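Local coordinates for SnoaL-like domain-containing protein (PDB 3DXO) that is of unknown function but, as a SnoaL-like member of the NTF2 clan, is thought to be an isomerase, at residues Gln4-Thr7 with Ile8-Tyr12; Arg24-Leu27 with Val28-Trp32; Ala53-Glu56 with Ala57-Lys61. All coordinates share one frame; numbering follows the deposited sequence. Where two conformers were deposited one is given.

Interaction 1 of 3, residues Gln4-Thr7 with Ile8-Tyr12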
# COMPACT_ATOMS: atom_id res chain seq x y z
N GLN B 4 16.42 6.83 3.34
CA GLN B 4 16.36 5.47 2.80
C GLN B 4 15.06 5.30 1.94
O GLN B 4 15.12 4.70 0.86
CB GLN B 4 16.52 4.43 3.94
CG GLN B 4 16.26 2.93 3.60
CD GLN B 4 14.95 2.34 4.23
OE1 GLN B 4 14.08 1.83 3.51
NE2 GLN B 4 14.84 2.39 5.56
N HIS B 5 13.93 5.88 2.38
CA HIS B 5 12.68 5.79 1.61
C HIS B 5 12.65 6.67 0.36
O HIS B 5 11.95 6.34 -0.61
CB HIS B 5 11.44 6.12 2.47
CG HIS B 5 11.27 5.22 3.66
ND1 HIS B 5 11.10 3.86 3.55
CD2 HIS B 5 11.25 5.50 4.98
CE1 HIS B 5 11.00 3.34 4.76
NE2 HIS B 5 11.07 4.31 5.65
N LEU B 6 13.41 7.77 0.38
CA LEU B 6 13.46 8.66 -0.78
C LEU B 6 14.30 7.97 -1.86
O LEU B 6 13.89 7.91 -3.05
CB LEU B 6 14.03 10.03 -0.41
CG LEU B 6 14.14 11.04 -1.55
CD1 LEU B 6 12.79 11.25 -2.26
CD2 LEU B 6 14.73 12.36 -1.06
N THR B 7 15.44 7.43 -1.44
CA THR B 7 16.34 6.72 -2.36
C THR B 7 15.59 5.57 -3.06
O THR B 7 15.70 5.39 -4.28
CB THR B 7 17.57 6.17 -1.60
OG1 THR B 7 18.26 7.27 -0.96
CG2 THR B 7 18.50 5.41 -2.52
N ILE B 8 14.81 4.82 -2.29
CA ILE B 8 14.09 3.69 -2.85
C ILE B 8 13.08 4.21 -3.89
O ILE B 8 13.03 3.67 -5.01
CB ILE B 8 13.43 2.85 -1.75
CG1 ILE B 8 14.53 2.23 -0.85
CG2 ILE B 8 12.56 1.75 -2.35
CD1 ILE B 8 14.06 1.70 0.52
N ALA B 9 12.35 5.28 -3.56
CA ALA B 9 11.36 5.84 -4.48
C ALA B 9 12.08 6.31 -5.75
O ALA B 9 11.65 6.00 -6.88
CB ALA B 9 10.62 6.97 -3.83
N GLN B 10 13.20 6.99 -5.58
CA GLN B 10 13.98 7.49 -6.72
C GLN B 10 14.54 6.42 -7.59
O GLN B 10 14.50 6.56 -8.78
CB GLN B 10 15.12 8.39 -6.27
CG GLN B 10 14.64 9.70 -5.70
CD GLN B 10 15.72 10.42 -4.98
OE1 GLN B 10 16.68 9.82 -4.52
NE2 GLN B 10 15.56 11.72 -4.85
N THR B 11 15.10 5.37 -6.98
CA THR B 11 15.66 4.22 -7.71
C THR B 11 14.55 3.52 -8.49
O THR B 11 14.74 3.11 -9.64
CB THR B 11 16.30 3.20 -6.74
OG1 THR B 11 17.42 3.80 -6.09
CG2 THR B 11 16.76 1.96 -7.47
N TYR B 12 13.39 3.39 -7.85
CA TYR B 12 12.25 2.76 -8.50
C TYR B 12 11.83 3.57 -9.75
O TYR B 12 11.76 3.02 -10.85
CB TYR B 12 11.09 2.59 -7.50
CG TYR B 12 9.80 2.10 -8.11
CD1 TYR B 12 8.91 3.00 -8.65
CD2 TYR B 12 9.49 0.75 -8.15
CE1 TYR B 12 7.74 2.57 -9.22
CE2 TYR B 12 8.32 0.31 -8.72
CZ TYR B 12 7.44 1.23 -9.25
OH TYR B 12 6.24 0.85 -9.82
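Ile8 reaches back along the helix to Gln4, four residues earlier. Its backbone N donates to Gln4 O at 3.2 Å, with the donor tilted from the carbonyl plane. The two side chains run alongside each other in the same direction. The touching branch of Ile8 is CG1 with CD1, and CG1 stands opposite the carbonyl carbon (chi1 -64°), which carries it back beside Gln4 O. The long chain of Gln4 lies along Ile8 CG1 and CD1, though the exact position of its amide is doubtful. One face of the His5 ring, in the same turn, has Gln4 CD above it, near the rim. Ala9 N bonds to His5 O at 3.2 Å, and here the donor lies above the carbonyl plane. Ala9 CB rests on the carbonyl oxygens of His5 and Leu6. All these contacts lie within helix 3-17, the N-terminal helix of an NTF2-like alpha+beta fold, which packs on the curved sheet. Leu6 and Ala9 touch Leu69 and Pro73 of strand 66-76, and His5 ND1 is hydrogen-bonded to Thr80 of strand 79-87. Gln10 N continues the ladder to Leu6 O at 2.8 Å, a straighter bond than the two before it. Its extended side chain crosses that of Leu6 at a slant. The amide meets the branched end of Leu6, with Gln10 NE2 3.7 Å from Leu6 CG. Thr11 grips Thr7 O twice, through its N at 2.8 Å and its OG1 at 3.0 Å. The hydroxyl lies opposite the carbonyl carbon of Thr11 (chi1 -65°), beside its own backbone N, and this turns it back to Thr7 O. It approaches from above the carbonyl plane, whereas the N-H comes nearly end-on to the C=O. Thr7 OG1 is itself hydrogen-bonded to Thr3 O, one turn earlier.

Interaction 2 of 3, residues Arg24-Leu27 with Val28-Trp32; sequences RRHL and VGQAW
Gly29 N donates to Arg25 O at 2.7 Å, and Val28 N to Arg24 O at 2.9 Å. Both donors come almost head-on to the carbonyl. Ala31 N to Leu27 O, at 2.9 Å, is nearly straight at the hydrogen, as is the Val28 bond. Gln30 N to His26 O is more bent, at 148°, with the donor tilted from the carbonyl plane. These i to i+4 bonds form the last turns of helix 21-31, the second helix of the NTF2-like fold. Trp32 is the first residue to leave helical backbone angles, and its N still bonds to Val28 O. On the outer side, in the conformer given, Gln30 CG lies over one face of the His26 ring in a CH-pi contact, 4.2 Å from the ring centroid. In that conformer the ring swings opposite its own backbone N (chi1 159°), which brings it forward to Gln30. His26 has a second conformer, and the contact is therefore doubtful. The Gln30 chain is bent at chi2, and its amide plane stands 44° from the ring. Val28 CG2 approaches Arg24 O at 3.4 Å and also lies above one face of the Trp32 indole, toward the rim. On the inner side, Trp32 touches Ala15 of helix 3-17 and Ile51 of helix 47-61.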
# COMPACT_ATOMS: atom_id res chain seq x y z
N ARG B 24 17.95 -0.12 -18.67
CA ARG B 24 16.90 -0.49 -17.74
C ARG B 24 17.05 -1.92 -17.22
O ARG B 24 16.78 -2.16 -16.05
CB ARG B 24 15.59 -0.35 -18.42
CG ARG B 24 14.42 -0.12 -17.49
CD ARG B 24 13.12 0.06 -18.31
NE ARG B 24 13.53 0.63 -19.60
CZ ARG B 24 12.73 1.00 -20.56
NH1 ARG B 24 11.49 0.90 -20.37
NH2 ARG B 24 13.19 1.49 -21.68
N ARG B 25 17.48 -2.86 -18.06
CA ARG B 25 17.69 -4.22 -17.54
C ARG B 25 18.72 -4.18 -16.43
O ARG B 25 18.54 -4.76 -15.37
CB ARG B 25 18.15 -5.20 -18.60
CG ARG B 25 17.13 -5.43 -19.62
CD ARG B 25 17.57 -6.50 -20.59
NE ARG B 25 16.75 -6.35 -21.77
CZ ARG B 25 17.13 -5.84 -22.95
NH1 ARG B 25 18.42 -5.50 -23.21
NH2 ARG B 25 16.21 -5.74 -23.91
N HIS B 26 19.78 -3.46 -16.70
CA HIS B 26 20.88 -3.24 -15.74
C HIS B 26 20.33 -2.63 -14.44
O HIS B 26 20.68 -3.04 -13.37
CB HIS B 26 21.98 -2.33 -16.36
CG HIS B 26 22.86 -1.64 -15.35
ND1 HIS B 26 23.88 -2.29 -14.68
CD2 HIS B 26 22.88 -0.36 -14.92
CE1 HIS B 26 24.47 -1.44 -13.86
NE2 HIS B 26 23.89 -0.26 -13.99
N LEU B 27 19.47 -1.64 -14.57
CA LEU B 27 18.91 -0.98 -13.38
C LEU B 27 18.02 -1.93 -12.55
O LEU B 27 18.15 -1.98 -11.34
CB LEU B 27 18.10 0.28 -13.76
CG LEU B 27 18.80 1.50 -14.40
CD1 LEU B 27 17.81 2.61 -14.78
CD2 LEU B 27 19.87 2.01 -13.46
N VAL B 28 17.11 -2.65 -13.22
CA VAL B 28 16.23 -3.64 -12.58
C VAL B 28 17.12 -4.77 -12.00
O VAL B 28 16.91 -5.20 -10.86
CB VAL B 28 15.20 -4.24 -13.58
CG1 VAL B 28 14.50 -5.48 -12.98
CG2 VAL B 28 14.22 -3.18 -14.02
N GLY B 29 18.12 -5.21 -12.76
CA GLY B 29 19.08 -6.18 -12.25
C GLY B 29 19.62 -5.73 -10.90
O GLY B 29 19.62 -6.51 -9.96
N GLN B 30 20.02 -4.47 -10.76
CA GLN B 30 20.63 -3.99 -9.52
C GLN B 30 19.62 -3.83 -8.38
O GLN B 30 19.80 -4.37 -7.28
CB GLN B 30 21.36 -2.66 -9.75
CG GLN B 30 22.49 -2.67 -10.81
CD GLN B 30 23.71 -3.51 -10.42
OE1 GLN B 30 24.30 -4.17 -11.28
NE2 GLN B 30 24.10 -3.48 -9.15
N ALA B 31 18.54 -3.10 -8.65
CA ALA B 31 17.53 -2.79 -7.62
C ALA B 31 16.57 -3.92 -7.27
O ALA B 31 16.18 -4.07 -6.10
CB ALA B 31 16.73 -1.54 -8.03
N TRP B 32 16.14 -4.69 -8.25
CA TRP B 32 15.15 -5.76 -7.99
C TRP B 32 15.72 -7.12 -7.62
O TRP B 32 16.79 -7.48 -8.08
CB TRP B 32 14.27 -5.95 -9.22
CG TRP B 32 13.03 -5.12 -9.29
CD1 TRP B 32 11.75 -5.57 -9.13
CD2 TRP B 32 12.93 -3.73 -9.58
NE1 TRP B 32 10.85 -4.54 -9.31
CE2 TRP B 32 11.55 -3.40 -9.58
CE3 TRP B 32 13.86 -2.73 -9.83
CZ2 TRP B 32 11.09 -2.12 -9.81
CZ3 TRP B 32 13.39 -1.45 -10.08
CH2 TRP B 32 12.02 -1.16 -10.06

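Interaction 3 of 3, residues Ala53-Glu56 with Ala57-Lys61; sequences AMIE and AARQK
Ala57, Ala58, Arg59 and Gln60 donate their backbone N-H to the carbonyls of Ala53, Met54, Ile55 and Glu56, at 2.9 to 3.0 Å. Glu56 and Gln60 carry the main side-chain contact on the outer surface. They lie side by side and point the same way, both extended beyond CG. With CG opposite the backbone N (chi1 179°), the Glu56 chain runs forward along the helix beside Gln60. Gln60 NE2 is 3.2 Å from Glu56 OE2 and 3.5 Å from Glu56 CG. The carboxylate and amide planes are turned 36° apart. Next round the helix, Arg59 crosses Ile55 at a slant. The aliphatic Arg59 CD meets Ile55 CG2 at 3.9 Å. The chain bends at chi3, about the CG-CD bond, and Arg59 NH1 is hydrogen-bonded to Trp16 O. Ala58 CB rests on the carbonyl oxygens of Met54 and Ile55. The side chains of Met54 (selenomethionine in this crystal), Ile55 and Ala58 all touch Trp16, which lies near the end of helix 3-17. This is ordinary i to i+4 packing in the C-terminal half of helix 47-61, the third helix of the NTF2-like fold, where it packs against the first.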
# COMPACT_ATOMS: atom_id res chain seq x y z
N ALA B 53 10.68 -6.39 -18.90
CA ALA B 53 9.83 -6.53 -20.09
C ALA B 53 8.52 -5.73 -19.90
O ALA B 53 8.15 -4.92 -20.75
CB ALA B 53 9.55 -8.00 -20.40
N MSE B 54 7.88 -5.93 -18.76
CA MSE B 54 6.65 -5.20 -18.42
C MSE B 54 6.81 -3.68 -18.57
O MSE B 54 6.00 -3.05 -19.23
CB MSE B 54 6.24 -5.54 -16.99
CG MSE B 54 4.87 -5.12 -16.59
SE MSE B 54 4.72 -5.29 -14.69
CE MSE B 54 5.85 -3.88 -14.20
N ILE B 55 7.86 -3.12 -17.97
CA ILE B 55 8.09 -1.68 -18.04
C ILE B 55 8.27 -1.24 -19.49
O ILE B 55 7.76 -0.23 -19.91
CB ILE B 55 9.32 -1.25 -17.21
CG1 ILE B 55 9.07 -1.52 -15.72
CG2 ILE B 55 9.62 0.26 -17.45
CD1 ILE B 55 10.30 -1.45 -14.83
N GLU B 56 9.02 -2.00 -20.26
CA GLU B 56 9.21 -1.68 -21.65
C GLU B 56 7.89 -1.70 -22.43
O GLU B 56 7.68 -0.82 -23.26
CB GLU B 56 10.15 -2.66 -22.30
CG GLU B 56 10.34 -2.35 -23.78
CD GLU B 56 11.43 -3.19 -24.40
OE1 GLU B 56 12.42 -3.46 -23.72
OE2 GLU B 56 11.31 -3.58 -25.55
N ALA B 57 7.04 -2.70 -22.20
CA ALA B 57 5.74 -2.78 -22.87
C ALA B 57 4.89 -1.57 -22.50
O ALA B 57 4.25 -0.97 -23.37
CB ALA B 57 5.03 -4.09 -22.53
N ALA B 58 4.90 -1.20 -21.22
CA ALA B 58 4.15 -0.05 -20.70
C ALA B 58 4.54 1.24 -21.42
O ALA B 58 3.70 2.01 -21.90
CB ALA B 58 4.39 0.08 -19.20
N ARG B 59 5.84 1.45 -21.51
CA ARG B 59 6.37 2.63 -22.15
C ARG B 59 6.11 2.68 -23.62
O ARG B 59 5.90 3.77 -24.15
CB ARG B 59 7.85 2.78 -21.88
CG ARG B 59 8.11 3.19 -20.41
CD ARG B 59 9.55 3.12 -20.09
NE ARG B 59 10.33 3.88 -21.06
CZ ARG B 59 10.68 5.16 -20.94
NH1 ARG B 59 10.40 5.85 -19.85
NH2 ARG B 59 11.37 5.73 -21.91
N GLN B 60 6.11 1.54 -24.29
CA GLN B 60 5.78 1.52 -25.72
C GLN B 60 4.34 1.97 -25.94
O GLN B 60 4.05 2.57 -26.96
CB GLN B 60 6.09 0.18 -26.37
CG GLN B 60 7.61 -0.02 -26.39
CD GLN B 60 8.13 -1.26 -27.12
OE1 GLN B 60 7.40 -1.98 -27.79
NE2 GLN B 60 9.42 -1.48 -26.99
N LYS B 61 3.45 1.73 -24.98
CA LYS B 61 2.07 2.20 -25.09
C LYS B 61 1.91 3.68 -24.69
O LYS B 61 0.93 4.31 -25.06
CB LYS B 61 1.16 1.36 -24.24
CG LYS B 61 1.12 -0.09 -24.67
CD LYS B 61 0.19 -0.89 -23.73
CE LYS B 61 0.17 -2.36 -24.06
NZ LYS B 61 -0.81 -3.07 -23.22

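The three interactions lie in series along the chain, one on each of the three helices. Interactions 1 and 2 have centres about 14 Å apart and touch: Thr11 CG2 packs on Ala31 CB at 3.5 Å, and Tyr12 CD2 on Trp32 CZ2 at 3.7 Å. Interactions 2 and 3 meet through Arg24, whose NH1 is 3.5 Å from Ile55 CG2. The cationic groups of Arg24 and Arg59 are close there. Interactions 1 and 3 do not touch; their nearest atoms are about 6 Å apart, but Trp16 meets Tyr12 and also Ile55. Tyr12 OH makes a weak hydrogen bond to a diethylene glycol, probably from the crystallisation liquor. No active site is established.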